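Local atomic coordinates of fatty acid repression mutant protein 2 (Saccharomyces cerevisiae, PDB entry 4URP), a protein that reduces 4-nitroquinoline N-oxide with NADH as an FMN-dependent type II nitroreductase, and takes part in the oxidative stress response and negative regulation of fatty acid metabolism. Residues A10-E23 / W133-L145. Numbering follows the deposited sequence.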
loop_
_atom_site.group_PDB
_atom_site.type_symbol
_atom_site.label_atom_id
_atom_site.label_comp_id
_atom_site.label_asym_id
_atom_site.label_seq_id
_atom_site.Cartn_x
_atom_site.Cartn_y
_atom_site.Cartn_z
ATOM N N ALA A 10 -15.118 -6.569 -1.096
ATOM C CA ALA A 10 -14.414 -6.314 -2.343
ATOM C C ALA A 10 -12.947 -6.682 -2.194
ATOM O O ALA A 10 -12.284 -7.057 -3.162
ATOM C CB ALA A 10 -14.563 -4.858 -2.748
ATOM N N ILE A 11 -12.439 -6.572 -0.972
ATOM C CA ILE A 11 -11.066 -6.956 -0.683
ATOM C C ILE A 11 -10.941 -8.470 -0.647
ATOM O O ILE A 11 -10.013 -9.040 -1.222
ATOM C CB ILE A 11 -10.600 -6.379 0.664
ATOM C CG1 ILE A 11 -10.503 -4.854 0.578
ATOM C CG2 ILE A 11 -9.254 -6.961 1.067
ATOM C CD1 ILE A 11 -9.961 -4.224 1.829
ATOM N N THR A 12 -11.890 -9.115 0.022
ATOM C CA THR A 12 -11.869 -10.564 0.176
ATOM C C THR A 12 -12.060 -11.276 -1.158
ATOM O O THR A 12 -11.496 -12.346 -1.388
ATOM C CB THR A 12 -12.943 -11.039 1.169
ATOM O OG1 THR A 12 -14.237 -10.633 0.711
ATOM C CG2 THR A 12 -12.694 -10.440 2.544
ATOM N N ASN A 13 -12.854 -10.680 -2.039
ATOM C CA ASN A 13 -13.046 -11.239 -3.370
ATOM C C ASN A 13 -12.089 -10.623 -4.379
ATOM O O ASN A 13 -12.491 -9.836 -5.236
ATOM C CB ASN A 13 -14.497 -11.077 -3.823
ATOM C CG ASN A 13 -15.426 -12.065 -3.148
ATOM O OD1 ASN A 13 -15.014 -13.160 -2.758
ATOM N ND2 ASN A 13 -16.689 -11.685 -3.008
ATOM N N ARG A 14 -10.818 -10.995 -4.264
ATOM C CA ARG A 14 -9.774 -10.479 -5.138
ATOM C C ARG A 14 -8.521 -11.339 -5.034
ATOM O O ARG A 14 -8.044 -11.614 -3.935
ATOM C CB ARG A 14 -9.437 -9.035 -4.759
ATOM C CG ARG A 14 -8.376 -8.391 -5.629
ATOM C CD ARG A 14 -7.149 -8.003 -4.817
ATOM N NE ARG A 14 -6.030 -8.907 -5.068
ATOM C CZ ARG A 14 -5.657 -9.884 -4.248
ATOM N NH1 ARG A 14 -6.313 -10.092 -3.112
ATOM N NH2 ARG A 14 -4.628 -10.655 -4.564
ATOM N N ARG A 15 -8.001 -11.769 -6.180
ATOM C CA ARG A 15 -6.742 -12.512 -6.226
ATOM C C ARG A 15 -6.159 -12.542 -7.636
ATOM O O ARG A 15 -6.810 -12.130 -8.595
ATOM C CB ARG A 15 -6.916 -13.939 -5.696
ATOM C CG ARG A 15 -6.001 -14.280 -4.516
ATOM C CD ARG A 15 -4.550 -14.381 -4.961
ATOM N NE ARG A 15 -3.603 -14.192 -3.866
ATOM C CZ ARG A 15 -2.745 -15.118 -3.452
ATOM N NH1 ARG A 15 -2.715 -16.307 -4.040
ATOM N NH2 ARG A 15 -1.915 -14.858 -2.453
ATOM N N THR A 16 -4.926 -13.030 -7.744
ATOM C CA THR A 16 -4.200 -13.075 -9.009
ATOM C C THR A 16 -4.910 -13.921 -10.054
ATOM O O THR A 16 -5.229 -15.082 -9.822
ATOM C CB THR A 16 -2.787 -13.653 -8.828
ATOM O OG1 THR A 16 -2.878 -14.993 -8.326
ATOM C CG2 THR A 16 -1.980 -12.808 -7.862
ATOM N N ILE A 17 -5.139 -13.326 -11.218
ATOM C CA ILE A 17 -5.809 -14.008 -12.317
ATOM C C ILE A 17 -4.892 -14.111 -13.523
ATOM O O ILE A 17 -4.434 -13.103 -14.057
ATOM C CB ILE A 17 -7.072 -13.250 -12.744
ATOM C CG1 ILE A 17 -8.129 -13.312 -11.641
ATOM C CG2 ILE A 17 -7.626 -13.828 -14.024
ATOM C CD1 ILE A 17 -8.686 -14.690 -11.425
ATOM N N TYR A 18 -4.624 -15.339 -13.946
ATOM C CA TYR A 18 -3.788 -15.574 -15.112
ATOM C C TYR A 18 -4.640 -15.945 -16.315
ATOM O O TYR A 18 -4.205 -15.795 -17.456
ATOM C CB TYR A 18 -2.760 -16.666 -14.824
ATOM C CG TYR A 18 -1.808 -16.310 -13.707
ATOM C CD1 TYR A 18 -0.822 -15.352 -13.893
ATOM C CD2 TYR A 18 -1.891 -16.933 -12.471
ATOM C CE1 TYR A 18 0.052 -15.021 -12.881
ATOM C CE2 TYR A 18 -1.016 -16.608 -11.449
ATOM C CZ TYR A 18 -0.048 -15.651 -11.661
ATOM O OH TYR A 18 0.827 -15.318 -10.654
ATOM N N ASN A 19 -5.849 -16.432 -16.052
ATOM C CA ASN A 19 -6.821 -16.668 -17.109
ATOM C C ASN A 19 -7.241 -15.339 -17.715
ATOM O O ASN A 19 -8.123 -14.657 -17.194
ATOM C CB ASN A 19 -8.046 -17.402 -16.566
ATOM C CG ASN A 19 -9.201 -17.408 -17.550
ATOM O OD1 ASN A 19 -9.020 -17.678 -18.738
ATOM N ND2 ASN A 19 -10.393 -17.077 -17.065
ATOM N N LEU A 20 -6.599 -14.967 -18.813
ATOM C CA LEU A 20 -6.824 -13.655 -19.396
ATOM C C LEU A 20 -7.068 -13.694 -20.896
ATOM O O LEU A 20 -6.336 -14.338 -21.648
ATOM C CB LEU A 20 -5.635 -12.741 -19.101
ATOM C CG LEU A 20 -5.915 -11.482 -18.278
ATOM C CD1 LEU A 20 -6.577 -11.835 -16.960
ATOM C CD2 LEU A 20 -4.631 -10.701 -18.045
ATOM N N LYS A 21 -8.111 -12.993 -21.323
ATOM C CA LYS A 21 -8.343 -12.742 -22.736
ATOM C C LYS A 21 -8.338 -11.234 -22.890
ATOM O O LYS A 21 -8.715 -10.522 -21.966
ATOM C CB LYS A 21 -9.678 -13.334 -23.188
ATOM C CG LYS A 21 -9.805 -14.834 -22.989
ATOM C CD LYS A 21 -10.465 -15.156 -21.660
ATOM C CE LYS A 21 -10.603 -16.654 -21.456
ATOM N NZ LYS A 21 -11.156 -16.994 -20.115
ATOM N N PRO A 22 -7.898 -10.735 -24.050
ATOM C CA PRO A 22 -7.941 -9.289 -24.300
ATOM C C PRO A 22 -9.384 -8.791 -24.329
ATOM O O PRO A 22 -9.924 -8.501 -25.393
ATOM C CB PRO A 22 -7.308 -9.164 -25.686
ATOM C CG PRO A 22 -6.403 -10.340 -25.784
ATOM C CD PRO A 22 -7.101 -11.446 -25.065
ATOM N N GLU A 23 -9.996 -8.700 -23.154
ATOM C CA GLU A 23 -11.399 -8.329 -23.045
ATOM C C GLU A 23 -11.571 -6.853 -22.720
ATOM O O GLU A 23 -10.773 -6.264 -21.991
ATOM C CB GLU A 23 -12.114 -9.201 -22.010
ATOM C CG GLU A 23 -11.424 -9.264 -20.665
ATOM C CD GLU A 23 -11.839 -10.477 -19.864
ATOM O OE1 GLU A 23 -13.058 -10.698 -19.706
ATOM O OE2 GLU A 23 -10.947 -11.221 -19.404
ATOM N N TRP A 133 -5.831 -2.522 -8.324
ATOM C CA TRP A 133 -6.006 -3.945 -8.572
ATOM C C TRP A 133 -7.350 -4.421 -8.040
ATOM O O TRP A 133 -8.085 -5.137 -8.722
ATOM C CB TRP A 133 -4.878 -4.702 -7.874
ATOM C CG TRP A 133 -4.795 -6.167 -8.179
ATOM C CD1 TRP A 133 -5.605 -6.889 -8.997
ATOM C CD2 TRP A 133 -3.826 -7.072 -7.653
ATOM N NE1 TRP A 133 -5.203 -8.204 -9.012
ATOM C CE2 TRP A 133 -4.116 -8.344 -8.201
ATOM C CE3 TRP A 133 -2.750 -6.947 -6.781
ATOM C CZ2 TRP A 133 -3.357 -9.467 -7.890
ATOM C CZ3 TRP A 133 -2.001 -8.057 -6.478
ATOM C CH2 TRP A 133 -2.308 -9.306 -7.031
ATOM N N THR A 134 -7.667 -4.018 -6.816
ATOM C CA THR A 134 -8.908 -4.426 -6.172
ATOM C C THR A 134 -10.112 -3.736 -6.812
ATOM O O THR A 134 -11.247 -4.175 -6.645
ATOM C CB THR A 134 -8.872 -4.115 -4.658
ATOM O OG1 THR A 134 -7.587 -4.465 -4.129
ATOM C CG2 THR A 134 -9.941 -4.900 -3.915
ATOM N N ALA A 135 -9.859 -2.660 -7.551
ATOM C CA ALA A 135 -10.927 -1.916 -8.209
ATOM C C ALA A 135 -11.150 -2.385 -9.644
ATOM O O ALA A 135 -12.280 -2.400 -10.129
ATOM C CB ALA A 135 -10.634 -0.424 -8.174
ATOM N N LEU A 136 -10.070 -2.758 -10.324
ATOM C CA LEU A 136 -10.169 -3.288 -11.679
ATOM C C LEU A 136 -10.952 -4.590 -11.697
ATOM O O LEU A 136 -11.659 -4.892 -12.658
ATOM C CB LEU A 136 -8.780 -3.522 -12.268
ATOM C CG LEU A 136 -8.072 -2.298 -12.844
ATOM C CD1 LEU A 136 -6.768 -2.722 -13.492
ATOM C CD2 LEU A 136 -8.973 -1.606 -13.845
ATOM N N GLU A 137 -10.820 -5.360 -10.624
ATOM C CA GLU A 137 -11.526 -6.628 -10.519
ATOM C C GLU A 137 -13.001 -6.422 -10.185
ATOM O O GLU A 137 -13.808 -7.340 -10.324
ATOM C CB GLU A 137 -10.860 -7.533 -9.483
ATOM C CG GLU A 137 -9.436 -7.916 -9.837
ATOM C CD GLU A 137 -8.987 -9.186 -9.148
ATOM O OE1 GLU A 137 -9.771 -9.726 -8.342
ATOM O OE2 GLU A 137 -7.855 -9.649 -9.412
ATOM N N LEU A 138 -13.353 -5.215 -9.756
ATOM C CA LEU A 138 -14.744 -4.901 -9.464
ATOM C C LEU A 138 -15.498 -4.596 -10.750
ATOM O O LEU A 138 -16.688 -4.888 -10.867
ATOM C CB LEU A 138 -14.842 -3.714 -8.507
ATOM C CG LEU A 138 -14.435 -3.986 -7.058
ATOM C CD1 LEU A 138 -14.749 -2.783 -6.192
ATOM C CD2 LEU A 138 -15.142 -5.219 -6.538
ATOM N N LEU A 139 -14.791 -4.007 -11.708
ATOM C CA LEU A 139 -15.361 -3.695 -13.012
ATOM C C LEU A 139 -15.727 -4.976 -13.740
ATOM O O LEU A 139 -16.686 -5.014 -14.507
ATOM C CB LEU A 139 -14.364 -2.892 -13.849
ATOM C CG LEU A 139 -14.403 -1.365 -13.758
ATOM C CD1 LEU A 139 -14.508 -0.893 -12.318
ATOM C CD2 LEU A 139 -13.167 -0.784 -14.422
ATOM N N GLY A 140 -14.948 -6.023 -13.488
ATOM C CA GLY A 140 -15.190 -7.325 -14.079
ATOM C C GLY A 140 -13.907 -7.956 -14.579
ATOM O O GLY A 140 -13.838 -9.164 -14.808
ATOM N N LEU A 141 -12.881 -7.130 -14.742
ATOM C CA LEU A 141 -11.603 -7.582 -15.277
ATOM C C LEU A 141 -10.890 -8.567 -14.364
ATOM O O LEU A 141 -11.222 -8.699 -13.191
ATOM C CB LEU A 141 -10.684 -6.383 -15.523
ATOM C CG LEU A 141 -11.035 -5.406 -16.645
ATOM C CD1 LEU A 141 -10.425 -4.052 -16.345
ATOM C CD2 LEU A 141 -10.527 -5.935 -17.969
ATOM N N GLY A 142 -9.903 -9.252 -14.928
ATOM C CA GLY A 142 -8.997 -10.088 -14.168
ATOM C C GLY A 142 -7.611 -9.488 -14.270
ATOM O O GLY A 142 -7.195 -9.052 -15.341
ATOM N N ALA A 143 -6.896 -9.448 -13.153
ATOM C CA ALA A 143 -5.593 -8.799 -13.124
ATOM C C ALA A 143 -4.601 -9.525 -12.228
ATOM O O ALA A 143 -4.988 -10.256 -11.320
ATOM C CB ALA A 143 -5.739 -7.350 -12.693
ATOM N N ASN A 144 -3.317 -9.316 -12.493
ATOM C CA ASN A 144 -2.267 -9.967 -11.727
ATOM C C ASN A 144 -1.041 -9.083 -11.537
ATOM O O ASN A 144 -0.825 -8.120 -12.270
ATOM C CB ASN A 144 -1.868 -11.289 -12.386
ATOM C CG ASN A 144 -1.178 -11.090 -13.722
ATOM O OD1 ASN A 144 -1.828 -11.017 -14.766
ATOM N ND2 ASN A 144 0.148 -11.005 -13.697
ATOM N N LEU A 145 -0.238 -9.430 -10.540
ATOM C CA LEU A 145 0.975 -8.691 -10.226
ATOM C C LEU A 145 2.086 -9.065 -11.188
ATOM O O LEU A 145 2.086 -10.156 -11.744
ATOM C CB LEU A 145 1.428 -8.997 -8.794
ATOM C CG LEU A 145 2.221 -10.290 -8.549
ATOM C CD1 LEU A 145 2.846 -10.275 -7.156
ATOM C CD2 LEU A 145 1.361 -11.533 -8.730
#
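Ile17 N donates to Ala143 O, 3.1 Å away, with the donor lifted out of the carbonyl plane. The indole of Trp133 sends its N-H into the same region, where NE1 makes weak bonds to Ala143 O and Glu137 OE2, so one carbonyl oxygen receives both a backbone and a side-chain donor. A weak bond, from Arg15 N to Glu137 OE1 at 3.5 Å, ties the carboxylate to residues 10-23. Arg14 meets Trp133 in a cation-pi contact: CZ stands 4.4 Å from the centroid of the six-membered ring, over its face, with the guanidinium upright on the indole at 82° between planes. Arg14 NE sits above the ring centre of Trp133, and Arg14 NH2 approaches its CH2. The Arg14 chain leaves with CG anti to the backbone N (chi1 -179°) and then bends at chi2 and chi3; its CG passes 3.3 Å from Glu137 OE1 and its CD lies beside Thr134 OG1. Thr16 CG2 touches Trp133 CZ2 at 3.6 Å, at the edge of the indole, and also meets Leu145 CD2. With an alanine in place of Trp133, the Arg14 guanidinium would probably lose its aromatic platform and Ala143 O its second donor. Farther along, Ile17 CB and Leu20 CD1 pack on Gly142. Toward the start of 10-23, Ala10 CB rests 3.9 Å from Leu138 CD2. Pro45 and Asn49 of the second subunit pack on Arg14 and Arg15, respectively. In this nitroreductase-family fold, the contact lays the loop after helix 7-12 across the C-terminal end of helix 117-139 and along 143-144, an outermost strand of the chain's antiparallel sheet, close to the dimer partner.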